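PDB 4BQ2: B-agarase from Saccharophagus degradans, which hydrolyses the beta-1,4 linkages of agarose as a family 50 exo-beta-agarase, probably cutting disaccharides from chain ends. Local coordinates for residues S111-L116 and D149-W154; P142-S147 and E197-G202; V315-S320 and W436-F441. All coordinates share one frame; numbering follows the deposited sequence. Where two conformers were deposited one is given.

Contact 1. Residues S111-L116 and D149-W154; sequences SYYAKL and DRQFVW
Tyr112 and Tyr113 meet Arg150 and Gln151 across a short parallel beta ladder joining strands 110-115 and 150-155 in the agarase CBM-like domain, whose regular secondary structure is beta strand. The bonding order fixes the register. Arg150 brackets Tyr112, its N reaching Ser111 O at 2.8 Å and its O accepting from Tyr113 N at 2.9 Å. Tyr113 in turn brackets Gln151, because its O takes Phe152 N at 2.8 Å. Tyr113 has CG between its backbone N and carbonyl carbon (chi1 63°), which lays the ring over the neighbouring strand. The Gln151 CA then stands 3.9 Å from the Tyr113 ring centroid and 13° off its normal, a CH-pi contact over the face, while Gln151 CB lies 3.5 Å from Tyr113 CZ. Asp149 CB reaches the ring edge, and Trp145 stacks on the face opposite Gln151. On the other side of the strands, Phe152 CE2 comes within 3.6 Å of Tyr112 CB. Here Tyr112 and Arg150 run side by side in the same direction, with Arg150 CB 3.6 Å from Tyr112 CD2. A salt bridge from Arg150 NH2 to Asp103 ties down the guanidinium, and its NH1 donates at the edge of the Tyr112 ring to OH, over 3.0 Å with a bent N-H...O angle of 140°.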
ATOM      1  N   SER A 111     -13.066  -1.722  24.540  1.00 20.31           N
ATOM      2  CA  SER A 111     -11.763  -1.259  25.038  1.00 20.54           C
ATOM      3  C   SER A 111     -10.706  -1.578  24.018  1.00 20.29           C
ATOM      4  O   SER A 111     -10.715  -2.688  23.419  1.00 19.39           O
ATOM      5  CB  SER A 111     -11.348  -1.976  26.348  1.00 23.31           C
ATOM      6  OG  SER A 111     -11.978  -1.421  27.482  1.00 25.95           O
ATOM      7  N   TYR A 112      -9.779  -0.632  23.845  1.00 18.32           N
ATOM      8  CA  TYR A 112      -8.745  -0.731  22.834  1.00 18.65           C
ATOM      9  C   TYR A 112      -7.380  -0.566  23.484  1.00 18.61           C
ATOM     10  O   TYR A 112      -7.207   0.305  24.337  1.00 19.45           O
ATOM     11  CB  TYR A 112      -8.958   0.370  21.769  1.00 17.48           C
ATOM     12  CG  TYR A 112     -10.182   0.142  20.922  1.00 16.66           C
ATOM     13  CD1 TYR A 112     -11.443   0.606  21.322  1.00 16.44           C
ATOM     14  CD2 TYR A 112     -10.076  -0.552  19.722  1.00 15.77           C
ATOM     15  CE1 TYR A 112     -12.572   0.389  20.563  1.00 15.82           C
ATOM     16  CE2 TYR A 112     -11.176  -0.775  18.946  1.00 16.26           C
ATOM     17  CZ  TYR A 112     -12.439  -0.328  19.372  1.00 16.77           C
ATOM     18  OH  TYR A 112     -13.527  -0.559  18.538  1.00 15.86           O
ATOM     19  N   TYR A 113      -6.389  -1.353  23.083  1.00 18.37           N
ATOM     20  CA  TYR A 113      -5.074  -1.143  23.706  1.00 19.58           C
ATOM     21  C   TYR A 113      -3.925  -1.048  22.747  1.00 19.35           C
ATOM     22  O   TYR A 113      -3.934  -1.665  21.678  1.00 18.58           O
ATOM     23  CB  TYR A 113      -4.768  -2.193  24.799  1.00 20.17           C
ATOM     24  CG  TYR A 113      -4.676  -3.622  24.284  1.00 20.96           C
ATOM     25  CD1 TYR A 113      -5.821  -4.422  24.185  1.00 21.88           C
ATOM     26  CD2 TYR A 113      -3.452  -4.175  23.930  1.00 22.10           C
ATOM     27  CE1 TYR A 113      -5.746  -5.740  23.729  1.00 23.21           C
ATOM     28  CE2 TYR A 113      -3.356  -5.488  23.476  1.00 23.79           C
ATOM     29  CZ  TYR A 113      -4.510  -6.261  23.382  1.00 26.01           C
ATOM     30  OH  TYR A 113      -4.402  -7.553  22.922  1.00 26.66           O
ATOM     31  N   ALA A 114      -2.917  -0.288  23.172  1.00 18.53           N
ATOM     32  CA  ALA A 114      -1.683  -0.151  22.450  1.00 19.11           C
ATOM     33  C   ALA A 114      -0.541  -0.430  23.399  1.00 19.52           C
ATOM     34  O   ALA A 114      -0.347   0.279  24.396  1.00 19.12           O
ATOM     35  CB  ALA A 114      -1.562   1.252  21.848  1.00 17.88           C
ATOM     36  N   LYS A 115       0.209  -1.477  23.092  1.00 20.08           N
ATOM     37  CA  LYS A 115       1.367  -1.860  23.899  1.00 20.55           C
ATOM     38  C   LYS A 115       2.395  -0.725  23.991  1.00 21.09           C
ATOM     39  O   LYS A 115       2.701  -0.090  22.996  1.00 19.23           O
ATOM     40  CB  LYS A 115       1.984  -3.141  23.321  1.00 20.64           C
ATOM     41  CG  LYS A 115       1.254  -4.416  23.718  1.00 19.48           C
ATOM     42  CD  LYS A 115       1.720  -5.546  22.828  1.00 20.57           C
ATOM     43  CE  LYS A 115       1.037  -6.849  23.173  1.00 21.58           C
ATOM     44  NZ  LYS A 115       0.909  -7.598  21.886  1.00 21.30           N
ATOM     45  N   LEU A 116       2.890  -0.439  25.202  1.00 20.21           N
ATOM     46  CA  LEU A 116       3.973   0.513  25.359  1.00 20.72           C
ATOM     47  C   LEU A 116       5.303  -0.179  25.492  1.00 19.66           C
ATOM     48  O   LEU A 116       6.344   0.382  25.167  1.00 19.92           O
ATOM     49  CB  LEU A 116       3.758   1.322  26.627  1.00 21.66           C
ATOM     50  CG  LEU A 116       2.552   2.248  26.671  1.00 24.00           C
ATOM     51  CD1 LEU A 116       2.417   2.810  28.064  1.00 25.55           C
ATOM     52  CD2 LEU A 116       2.683   3.376  25.655  1.00 24.92           C
ATOM     53  N   ASP A 149     -10.940  -7.435  24.694  1.00 29.77           N
ATOM     54  CA  ASP A 149     -10.395  -6.140  24.275  1.00 28.23           C
ATOM     55  C   ASP A 149      -9.857  -6.197  22.845  1.00 26.04           C
ATOM     56  O   ASP A 149      -9.534  -7.278  22.326  1.00 26.02           O
ATOM     57  CB  ASP A 149      -9.290  -5.680  25.230  1.00 27.79           C
ATOM     58  CG  ASP A 149      -9.770  -5.552  26.660  1.00 30.61           C
ATOM     59  OD1 ASP A 149     -10.979  -5.276  26.876  1.00 28.24           O
ATOM     60  OD2 ASP A 149      -8.935  -5.755  27.569  1.00 29.11           O
ATOM     61  N   ARG A 150      -9.762  -5.034  22.212  1.00 22.71           N
ATOM     62  CA  ARG A 150      -9.215  -4.950  20.861  1.00 21.04           C
ATOM     63  C   ARG A 150      -7.835  -4.333  20.837  1.00 21.00           C
ATOM     64  O   ARG A 150      -7.628  -3.271  21.376  1.00 21.00           O
ATOM     65  CB  ARG A 150     -10.158  -4.165  19.966  1.00 19.41           C
ATOM     66  CG  ARG A 150     -11.548  -4.812  19.867  1.00 19.25           C
ATOM     67  CD  ARG A 150     -12.354  -4.171  18.755  1.00 18.99           C
ATOM     68  NE  ARG A 150     -11.804  -4.482  17.425  1.00 17.32           N
ATOM     69  CZ  ARG A 150     -12.013  -3.721  16.355  1.00 18.49           C
ATOM     70  NH1 ARG A 150     -12.759  -2.614  16.445  1.00 16.97           N
ATOM     71  NH2 ARG A 150     -11.502  -4.076  15.181  1.00 18.30           N
ATOM     72  N   GLN A 151      -6.901  -4.985  20.164  1.00 21.35           N
ATOM     73  CA  GLN A 151      -5.527  -4.481  20.084  1.00 22.04           C
ATOM     74  C   GLN A 151      -5.406  -3.499  18.915  1.00 22.34           C
ATOM     75  O   GLN A 151      -5.753  -3.854  17.783  1.00 22.53           O
ATOM     76  CB  GLN A 151      -4.514  -5.640  19.929  1.00 23.07           C
ATOM     77  CG  GLN A 151      -3.100  -5.090  19.944  1.00 24.90           C
ATOM     78  CD  GLN A 151      -1.981  -6.102  20.023  1.00 28.05           C
ATOM     79  OE1 GLN A 151      -2.067  -7.230  19.510  1.00 29.67           O
ATOM     80  NE2 GLN A 151      -0.879  -5.668  20.594  1.00 25.93           N
ATOM     81  N   PHE A 152      -4.954  -2.265  19.174  1.00 20.27           N
ATOM     82  CA  PHE A 152      -4.643  -1.326  18.078  1.00 20.56           C
ATOM     83  C   PHE A 152      -3.650  -2.042  17.169  1.00 21.72           C
ATOM     84  O   PHE A 152      -2.719  -2.741  17.649  1.00 22.56           O
ATOM     85  CB  PHE A 152      -3.985  -0.043  18.590  1.00 21.24           C
ATOM     86  CG  PHE A 152      -4.930   1.118  18.843  1.00 21.06           C
ATOM     87  CD1 PHE A 152      -5.209   2.043  17.834  1.00 21.34           C
ATOM     88  CD2 PHE A 152      -5.462   1.347  20.120  1.00 20.85           C
ATOM     89  CE1 PHE A 152      -6.043   3.147  18.065  1.00 21.97           C
ATOM     90  CE2 PHE A 152      -6.298   2.434  20.360  1.00 19.91           C
ATOM     91  CZ  PHE A 152      -6.585   3.348  19.338  1.00 21.35           C
ATOM     92  N   VAL A 153      -3.816  -1.870  15.863  1.00 17.74           N
ATOM     93  CA  VAL A 153      -3.014  -2.643  14.925  1.00 18.85           C
ATOM     94  C   VAL A 153      -1.723  -1.915  14.646  1.00 17.84           C
ATOM     95  O   VAL A 153      -1.733  -0.698  14.453  1.00 17.34           O
ATOM     96  CB  VAL A 153      -3.775  -2.810  13.599  1.00 18.08           C
ATOM     97  CG1 VAL A 153      -2.981  -3.566  12.550  1.00 18.72           C
ATOM     98  CG2 VAL A 153      -5.111  -3.493  13.859  1.00 18.64           C
ATOM     99  N   TRP A 154      -0.622  -2.648  14.515  1.00 18.99           N
ATOM    100  CA  TRP A 154       0.645  -2.007  14.213  1.00 18.18           C
ATOM    101  C   TRP A 154       0.646  -1.467  12.782  1.00 18.72           C
ATOM    102  O   TRP A 154       0.256  -2.182  11.854  1.00 21.41           O
ATOM    103  CB  TRP A 154       1.802  -2.999  14.363  1.00 19.17           C
ATOM    104  CG  TRP A 154       3.117  -2.348  14.091  1.00 18.61           C
ATOM    105  CD1 TRP A 154       3.923  -2.538  13.004  1.00 19.86           C
ATOM    106  CD2 TRP A 154       3.772  -1.389  14.920  1.00 19.77           C
ATOM    107  NE1 TRP A 154       5.039  -1.731  13.090  1.00 18.72           N
ATOM    108  CE2 TRP A 154       4.968  -1.020  14.266  1.00 19.24           C
ATOM    109  CE3 TRP A 154       3.462  -0.799  16.165  1.00 19.97           C
ATOM    110  CZ2 TRP A 154       5.884  -0.107  14.823  1.00 19.77           C
ATOM    111  CZ3 TRP A 154       4.376   0.131  16.722  1.00 20.57           C
ATOM    112  CH2 TRP A 154       5.568   0.467  16.042  1.00 19.67           C
TER

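Contact 2. Residues P142-S147 and E197-G202; sequences PPTWTS and ENFLVG
Phe199 meets Thr144 and Pro142 from the first inner corner of a type I beta turn, Asn198 to Val201, in the loop between strand 180-191 and helix 222-235; both segments belong to the agarase CBM-like region. The face of the ring is used in a CH-pi contact: the Thr144 methyl, CG2, lies 3.6 Å from the centroid of the Phe199 ring and 14° off its normal, so it sits over the middle of one face. The opposite face is covered from within the turn by Leu200 CG, placed toward the rim. The ring thus lies between the Thr144 methyl and the Leu200 side chain of the same turn. Pro142 completes the first shell: its O approaches the edge of the ring, its CG lies 3.3 Å from Phe199 O, and its CD packs against Leu200 CD2 at 3.9 Å, the two side chains crossing at about a right angle. The root of the aromatic side chain is also approached, with Pro143 O 3.5 Å from Phe199 CB.

Further out, the rotation of Thr144 is explained by its hydroxyl. With chi1 at 51°, OG1 lies between the backbone N and the carbonyl carbon and is hydrogen-bonded to His119 and Lys115, leaving CG2 to face the ring. The Thr144 backbone bonds to Asp196, just ahead of the turn, and so draws the two loops together. The turn itself is closed by Val201 N donating to Asn198 O over 3.0 Å.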
ATOM      1  N   PRO A 142      -1.094 -11.628  15.810  1.00 23.89           N
ATOM      2  CA  PRO A 142      -2.240 -11.970  16.637  1.00 24.68           C
ATOM      3  C   PRO A 142      -1.966 -11.433  18.036  1.00 23.00           C
ATOM      4  O   PRO A 142      -0.808 -11.199  18.373  1.00 22.94           O
ATOM      5  CB  PRO A 142      -2.259 -13.516  16.624  1.00 24.42           C
ATOM      6  CG  PRO A 142      -0.929 -13.937  16.116  1.00 24.35           C
ATOM      7  CD  PRO A 142      -0.349 -12.803  15.318  1.00 24.03           C
ATOM      8  N   PRO A 143      -3.006 -11.228  18.849  1.00 24.76           N
ATOM      9  CA  PRO A 143      -2.717 -10.688  20.190  1.00 25.24           C
ATOM     10  C   PRO A 143      -1.863 -11.647  21.030  1.00 26.05           C
ATOM     11  O   PRO A 143      -1.898 -12.855  20.803  1.00 25.10           O
ATOM     12  CB  PRO A 143      -4.113 -10.510  20.805  1.00 27.15           C
ATOM     13  CG  PRO A 143      -5.030 -11.320  19.968  1.00 26.82           C
ATOM     14  CD  PRO A 143      -4.449 -11.309  18.587  1.00 25.53           C
ATOM     15  N   THR A 144      -1.095 -11.120  21.981  1.00 25.04           N
ATOM     16  CA  THR A 144      -0.230 -11.960  22.813  1.00 25.31           C
ATOM     17  C   THR A 144      -0.906 -12.465  24.087  1.00 26.85           C
ATOM     18  O   THR A 144      -0.261 -13.109  24.920  1.00 26.43           O
ATOM     19  CB  THR A 144       1.066 -11.234  23.190  1.00 24.47           C
ATOM     20  OG1 THR A 144       0.736  -9.952  23.728  1.00 24.99           O
ATOM     21  CG2 THR A 144       1.952 -11.065  21.964  1.00 24.91           C
ATOM     22  N   TRP A 145      -2.181 -12.126  24.258  1.00 25.35           N
ATOM     23  CA  TRP A 145      -3.025 -12.767  25.257  1.00 26.88           C
ATOM     24  C   TRP A 145      -4.460 -12.750  24.755  1.00 28.76           C
ATOM     25  O   TRP A 145      -4.756 -12.065  23.774  1.00 29.11           O
ATOM     26  CB  TRP A 145      -2.937 -12.060  26.601  1.00 25.67           C
ATOM     27  CG  TRP A 145      -3.437 -10.620  26.614  1.00 25.53           C
ATOM     28  CD1 TRP A 145      -4.723 -10.192  26.803  1.00 25.99           C
ATOM     29  CD2 TRP A 145      -2.645  -9.443  26.443  1.00 23.69           C
ATOM     30  NE1 TRP A 145      -4.776  -8.805  26.779  1.00 24.95           N
ATOM     31  CE2 TRP A 145      -3.515  -8.327  26.546  1.00 24.27           C
ATOM     32  CE3 TRP A 145      -1.286  -9.219  26.224  1.00 23.87           C
ATOM     33  CZ2 TRP A 145      -3.059  -7.013  26.445  1.00 22.97           C
ATOM     34  CZ3 TRP A 145      -0.834  -7.913  26.119  1.00 22.39           C
ATOM     35  CH2 TRP A 145      -1.724  -6.823  26.225  1.00 24.18           C
ATOM     36  N   THR A 146      -5.341 -13.462  25.456  1.00 28.96           N
ATOM     37  CA  THR A 146      -6.757 -13.560  25.108  1.00 29.78           C
ATOM     38  C   THR A 146      -7.626 -12.687  25.994  1.00 30.59           C
ATOM     39  O   THR A 146      -7.545 -12.752  27.233  1.00 32.04           O
ATOM     40  CB  THR A 146      -7.245 -15.021  25.225  1.00 31.50           C
ATOM     41  OG1 THR A 146      -6.461 -15.825  24.342  1.00 31.05           O
ATOM     42  CG2 THR A 146      -8.727 -15.132  24.830  1.00 29.71           C
ATOM     43  N   SER A 147      -8.441 -11.847  25.362  1.00 30.10           N
ATOM     44  CA  SER A 147      -9.398 -11.006  26.079  1.00 31.31           C
ATOM     45  C   SER A 147     -10.473 -10.498  25.116  1.00 31.06           C
ATOM     46  O   SER A 147     -10.354 -10.683  23.910  1.00 30.62           O
ATOM     47  CB  SER A 147      -8.681  -9.824  26.747  1.00 32.27           C
ATOM     48  OG  SER A 147      -8.192  -8.915  25.774  1.00 31.69           O
ATOM     49  N   GLU A 197       2.577 -18.078  25.422  0.50 28.98           N
ATOM     50  CA  GLU A 197       3.663 -18.807  24.798  0.50 29.06           C
ATOM     51  C   GLU A 197       3.365 -19.258  23.362  0.50 28.34           C
ATOM     52  O   GLU A 197       4.262 -19.320  22.526  0.50 28.36           O
ATOM     53  CB  GLU A 197       3.993 -20.022  25.683  0.50 29.87           C
ATOM     54  CG  GLU A 197       2.789 -20.877  26.095  0.50 28.26           C
ATOM     55  CD  GLU A 197       1.850 -20.210  27.098  0.50 27.77           C
ATOM     56  OE1 GLU A 197       2.318 -19.432  27.958  0.50 24.88           O
ATOM     57  OE2 GLU A 197       0.628 -20.472  27.027  0.50 27.97           O
ATOM     58  N   ASN A 198       2.094 -19.556  23.103  1.00 28.28           N
ATOM     59  CA  ASN A 198       1.615 -20.141  21.855  1.00 27.79           C
ATOM     60  C   ASN A 198       0.940 -19.143  20.915  1.00 25.15           C
ATOM     61  O   ASN A 198       0.259 -19.543  19.957  1.00 23.40           O
ATOM     62  CB  ASN A 198       0.646 -21.270  22.155  1.00 31.16           C
ATOM     63  CG  ASN A 198       1.319 -22.414  22.860  1.00 33.21           C
ATOM     64  OD1 ASN A 198       2.460 -22.772  22.531  1.00 32.88           O
ATOM     65  ND2 ASN A 198       0.635 -22.981  23.852  1.00 33.01           N
ATOM     66  N   PHE A 199       1.142 -17.851  21.153  1.00 23.81           N
ATOM     67  CA  PHE A 199       0.435 -16.874  20.320  1.00 23.63           C
ATOM     68  C   PHE A 199       0.847 -16.919  18.834  1.00 24.20           C
ATOM     69  O   PHE A 199       0.071 -16.502  17.982  1.00 23.68           O
ATOM     70  CB  PHE A 199       0.493 -15.454  20.902  1.00 24.12           C
ATOM     71  CG  PHE A 199       1.716 -14.688  20.502  1.00 24.37           C
ATOM     72  CD1 PHE A 199       2.950 -14.963  21.079  1.00 24.86           C
ATOM     73  CD2 PHE A 199       1.630 -13.694  19.523  1.00 24.46           C
ATOM     74  CE1 PHE A 199       4.085 -14.252  20.695  1.00 24.97           C
ATOM     75  CE2 PHE A 199       2.750 -12.996  19.133  1.00 23.80           C
ATOM     76  CZ  PHE A 199       3.976 -13.262  19.725  1.00 25.44           C
ATOM     77  N   LEU A 200       2.052 -17.403  18.521  1.00 23.27           N
ATOM     78  CA  LEU A 200       2.448 -17.559  17.116  1.00 24.23           C
ATOM     79  C   LEU A 200       2.433 -19.009  16.624  1.00 26.24           C
ATOM     80  O   LEU A 200       2.996 -19.313  15.576  1.00 26.55           O
ATOM     81  CB  LEU A 200       3.818 -16.916  16.850  1.00 24.10           C
ATOM     82  CG  LEU A 200       3.938 -15.381  17.002  1.00 23.65           C
ATOM     83  CD1 LEU A 200       5.398 -14.957  16.811  1.00 22.39           C
ATOM     84  CD2 LEU A 200       3.017 -14.655  16.024  1.00 24.43           C
ATOM     85  N   VAL A 201       1.789 -19.886  17.389  1.00 27.04           N
ATOM     86  CA  VAL A 201       1.808 -21.328  17.133  1.00 26.95           C
ATOM     87  C   VAL A 201       0.471 -21.777  16.551  1.00 24.28           C
ATOM     88  O   VAL A 201      -0.585 -21.496  17.123  1.00 24.24           O
ATOM     89  CB  VAL A 201       2.087 -22.136  18.436  1.00 26.85           C
ATOM     90  CG1 VAL A 201       1.830 -23.625  18.225  1.00 29.57           C
ATOM     91  CG2 VAL A 201       3.522 -21.936  18.892  1.00 27.26           C
ATOM     92  N   GLY A 202       0.531 -22.505  15.433  1.00 23.30           N
ATOM     93  CA  GLY A 202      -0.661 -23.124  14.863  1.00 22.81           C
ATOM     94  C   GLY A 202      -1.640 -22.089  14.361  1.00 22.91           C
ATOM     95  O   GLY A 202      -2.850 -22.214  14.557  1.00 21.92           O
TER

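Contact 3. Residues V315-S320 and W436-F441; sequences VTPEDS and WVIGDF
The loop that follows strand 431-435 carries Trp436, whose indole is packed by Pro317 from the loop between strand 296-301 and helix 328-332. Pro317 CG stands 3.4 Å from the centroid of the five-membered ring and 10° off its normal, a CH-pi contact over the face; the two side chains cross at about a right angle. Ile438 supports the same proline from another direction. Its CG1 lies between the backbone N and carbonyl carbon (chi1 67°), which brings CD1 to 3.7 Å from Pro317 N, against the peptide joining Thr316 to the proline.

Two polar links cross, one direct but weak, one through water. Trp436 NE1 donates to Ser320 OG at 3.2 Å, but the N-H...O angle of 127° makes this bond weak. The same hydroxyl donates to Asp319 OD1 at 2.8 Å, meeting it from above the carboxylate plane, and is also bonded to Arg290, so several partners fix its position. A 3-10 turn, closed by Ser320 N to Pro317 O at 2.9 Å, sets the serine beside the proline. At the other end one water donates to Val315 O (2.6 Å) and accepts from Trp436 N (2.8 Å). Asp319 OD1 binds a glycerol, probably from the crystallisation liquor. A tryptophan just after strand 431-435, beside Trp418 and Asn490, is consistent with the substrate-binding side of a clan GH-A (beta/alpha)8 barrel.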
ATOM      1  N   VAL A 315      14.537  -8.420 -16.269  1.00 22.58           N
ATOM      2  CA  VAL A 315      13.830  -7.135 -16.113  1.00 23.55           C
ATOM      3  C   VAL A 315      12.839  -7.176 -14.948  1.00 23.14           C
ATOM      4  O   VAL A 315      12.253  -6.146 -14.587  1.00 24.13           O
ATOM      5  CB  VAL A 315      13.074  -6.699 -17.415  1.00 22.99           C
ATOM      6  CG1 VAL A 315      14.046  -6.438 -18.562  1.00 23.69           C
ATOM      7  CG2 VAL A 315      12.015  -7.723 -17.813  1.00 22.45           C
ATOM      8  N   THR A 316      12.657  -8.366 -14.370  1.00 22.03           N
ATOM      9  CA  THR A 316      11.629  -8.597 -13.364  1.00 21.22           C
ATOM     10  C   THR A 316      12.253  -8.768 -11.970  1.00 21.22           C
ATOM     11  O   THR A 316      13.094  -9.662 -11.770  1.00 23.15           O
ATOM     12  CB  THR A 316      10.772  -9.822 -13.750  1.00 20.76           C
ATOM     13  OG1 THR A 316      10.235  -9.619 -15.074  1.00 19.11           O
ATOM     14  CG2 THR A 316       9.629 -10.058 -12.731  1.00 21.79           C
ATOM     15  N   PRO A 317      11.862  -7.898 -11.013  1.00 19.41           N
ATOM     16  CA  PRO A 317      12.380  -8.000  -9.670  1.00 19.76           C
ATOM     17  C   PRO A 317      11.800  -9.236  -8.985  1.00 20.17           C
ATOM     18  O   PRO A 317      10.719  -9.727  -9.361  1.00 18.65           O
ATOM     19  CB  PRO A 317      11.916  -6.701  -8.976  1.00 20.81           C
ATOM     20  CG  PRO A 317      10.787  -6.192  -9.790  1.00 20.73           C
ATOM     21  CD  PRO A 317      10.862  -6.825 -11.154  1.00 20.67           C
ATOM     22  N   GLU A 318      12.532  -9.720  -7.987  1.00 19.77           N
ATOM     23  CA  GLU A 318      12.256 -11.017  -7.363  1.00 21.58           C
ATOM     24  C   GLU A 318      10.833 -11.082  -6.830  1.00 21.07           C
ATOM     25  O   GLU A 318      10.154 -12.087  -7.008  1.00 23.30           O
ATOM     26  CB  GLU A 318      13.282 -11.322  -6.253  1.00 22.59           C
ATOM     27  CG  GLU A 318      13.140 -12.729  -5.643  1.00 23.35           C
ATOM     28  CD  GLU A 318      13.629 -13.871  -6.555  1.00 26.20           C
ATOM     29  OE1 GLU A 318      13.973 -13.610  -7.750  1.00 24.52           O
ATOM     30  OE2 GLU A 318      13.658 -15.051  -6.082  1.00 24.23           O
ATOM     31  N   ASP A 319      10.374  -9.997  -6.205  1.00 21.04           N
ATOM     32  CA  ASP A 319       9.007  -9.922  -5.683  1.00 21.88           C
ATOM     33  C   ASP A 319       7.904 -10.196  -6.742  1.00 22.71           C
ATOM     34  O   ASP A 319       6.822 -10.697  -6.425  1.00 23.01           O
ATOM     35  CB  ASP A 319       8.795  -8.555  -5.018  1.00 22.23           C
ATOM     36  CG  ASP A 319       8.833  -7.416  -6.017  1.00 22.66           C
ATOM     37  OD1 ASP A 319       7.742  -7.063  -6.563  1.00 22.46           O
ATOM     38  OD2 ASP A 319       9.939  -6.878  -6.243  1.00 20.83           O
ATOM     39  N   SER A 320       8.209  -9.900  -8.008  1.00 22.24           N
ATOM     40  CA  SER A 320       7.231  -9.959  -9.103  1.00 21.99           C
ATOM     41  C   SER A 320       7.493 -11.143 -10.034  1.00 21.77           C
ATOM     42  O   SER A 320       6.808 -11.300 -11.046  1.00 21.31           O
ATOM     43  CB  SER A 320       7.231  -8.641  -9.910  1.00 18.44           C
ATOM     44  OG  SER A 320       6.756  -7.562  -9.120  1.00 19.16           O
ATOM     45  N   TRP A 436       9.302  -2.798 -14.722  1.00 13.97           N
ATOM     46  CA  TRP A 436      10.154  -2.189 -13.705  1.00 15.18           C
ATOM     47  C   TRP A 436      11.520  -1.969 -14.329  1.00 15.23           C
ATOM     48  O   TRP A 436      12.064  -2.881 -14.954  1.00 15.05           O
ATOM     49  CB  TRP A 436      10.397  -3.162 -12.549  1.00 14.48           C
ATOM     50  CG  TRP A 436       9.253  -3.725 -11.794  1.00 14.77           C
ATOM     51  CD1 TRP A 436       8.616  -4.912 -12.041  1.00 15.23           C
ATOM     52  CD2 TRP A 436       8.662  -3.192 -10.590  1.00 14.90           C
ATOM     53  NE1 TRP A 436       7.662  -5.145 -11.083  1.00 15.40           N
ATOM     54  CE2 TRP A 436       7.682  -4.116 -10.166  1.00 15.71           C
ATOM     55  CE3 TRP A 436       8.893  -2.050  -9.828  1.00 15.10           C
ATOM     56  CZ2 TRP A 436       6.882  -3.904  -9.015  1.00 16.02           C
ATOM     57  CZ3 TRP A 436       8.115  -1.827  -8.655  1.00 16.13           C
ATOM     58  CH2 TRP A 436       7.105  -2.740  -8.280  1.00 16.03           C
ATOM     59  N   VAL A 437      12.086  -0.778 -14.143  1.00 16.38           N
ATOM     60  CA  VAL A 437      13.437  -0.511 -14.622  1.00 16.99           C
ATOM     61  C   VAL A 437      14.392  -0.839 -13.489  1.00 17.06           C
ATOM     62  O   VAL A 437      14.514  -0.090 -12.504  1.00 15.71           O
ATOM     63  CB  VAL A 437      13.622   0.953 -15.124  1.00 17.00           C
ATOM     64  CG1 VAL A 437      15.040   1.180 -15.697  1.00 16.52           C
ATOM     65  CG2 VAL A 437      12.573   1.247 -16.166  1.00 17.93           C
ATOM     66  N   ILE A 438      15.060  -1.984 -13.642  1.00 17.34           N
ATOM     67  CA  ILE A 438      16.009  -2.450 -12.650  1.00 18.68           C
ATOM     68  C   ILE A 438      17.297  -2.792 -13.374  1.00 18.72           C
ATOM     69  O   ILE A 438      17.308  -2.985 -14.596  1.00 18.71           O
ATOM     70  CB  ILE A 438      15.473  -3.678 -11.855  1.00 19.22           C
ATOM     71  CG1 ILE A 438      15.341  -4.925 -12.766  1.00 21.70           C
ATOM     72  CG2 ILE A 438      14.142  -3.337 -11.176  1.00 20.87           C
ATOM     73  CD1 ILE A 438      14.959  -6.224 -12.033  1.00 21.34           C
ATOM     74  N   GLY A 439      18.385  -2.886 -12.632  1.00 19.55           N
ATOM     75  CA  GLY A 439      19.656  -3.217 -13.279  1.00 21.55           C
ATOM     76  C   GLY A 439      20.853  -2.735 -12.481  1.00 22.09           C
ATOM     77  O   GLY A 439      20.711  -2.319 -11.344  1.00 22.71           O
ATOM     78  N   ASP A 440      22.032  -2.790 -13.083  1.00 24.12           N
ATOM     79  CA  ASP A 440      23.255  -2.456 -12.358  1.00 26.24           C
ATOM     80  C   ASP A 440      23.685  -1.010 -12.503  1.00 24.88           C
ATOM     81  O   ASP A 440      24.836  -0.704 -12.173  1.00 23.26           O
ATOM     82  CB  ASP A 440      24.408  -3.346 -12.849  1.00 31.20           C
ATOM     83  CG  ASP A 440      24.173  -4.791 -12.565  1.00 36.06           C
ATOM     84  OD1 ASP A 440      23.651  -5.077 -11.460  1.00 40.15           O
ATOM     85  OD2 ASP A 440      24.496  -5.628 -13.447  1.00 39.49           O
ATOM     86  N   PHE A 441      22.806  -0.154 -13.037  1.00 22.48           N
ATOM     87  CA  PHE A 441      23.105   1.264 -13.265  1.00 20.84           C
ATOM     88  C   PHE A 441      23.480   1.928 -11.949  1.00 20.88           C
ATOM     89  O   PHE A 441      23.203   1.402 -10.879  1.00 21.21           O
ATOM     90  CB  PHE A 441      21.942   2.009 -13.957  1.00 20.73           C
ATOM     91  CG  PHE A 441      20.559   1.661 -13.401  1.00 20.95           C
ATOM     92  CD1 PHE A 441      20.142   2.121 -12.136  1.00 20.33           C
ATOM     93  CD2 PHE A 441      19.689   0.856 -14.135  1.00 21.11           C
ATOM     94  CE1 PHE A 441      18.885   1.793 -11.644  1.00 20.84           C
ATOM     95  CE2 PHE A 441      18.434   0.514 -13.642  1.00 19.32           C
ATOM     96  CZ  PHE A 441      18.022   0.986 -12.399  1.00 20.76           C
TER
HETATM   97  O   HOH W   1      10.090  -5.299 -15.799  1.00 16.02           O

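How the contacts relate
Contacts 1 and 2 belong to the same CBM-like domain and touch, Tyr113 OH lying 3.6 Å from Pro143 CB. Their segments alternate along the chain, and 142-147 lies just before the strand that contact 1 pairs. Contact 1 is buried and rests on regular backbone bonding; contact 2 is only partly buried and relies on apolar and CH-pi packing between loops. Contact 3 stands apart, its centre about 38 Å from the centre of either of the others, at the surface. It shares the use of an aromatic face with both, but there a proline supplies the CH groups, and a bridging water does part of the joining.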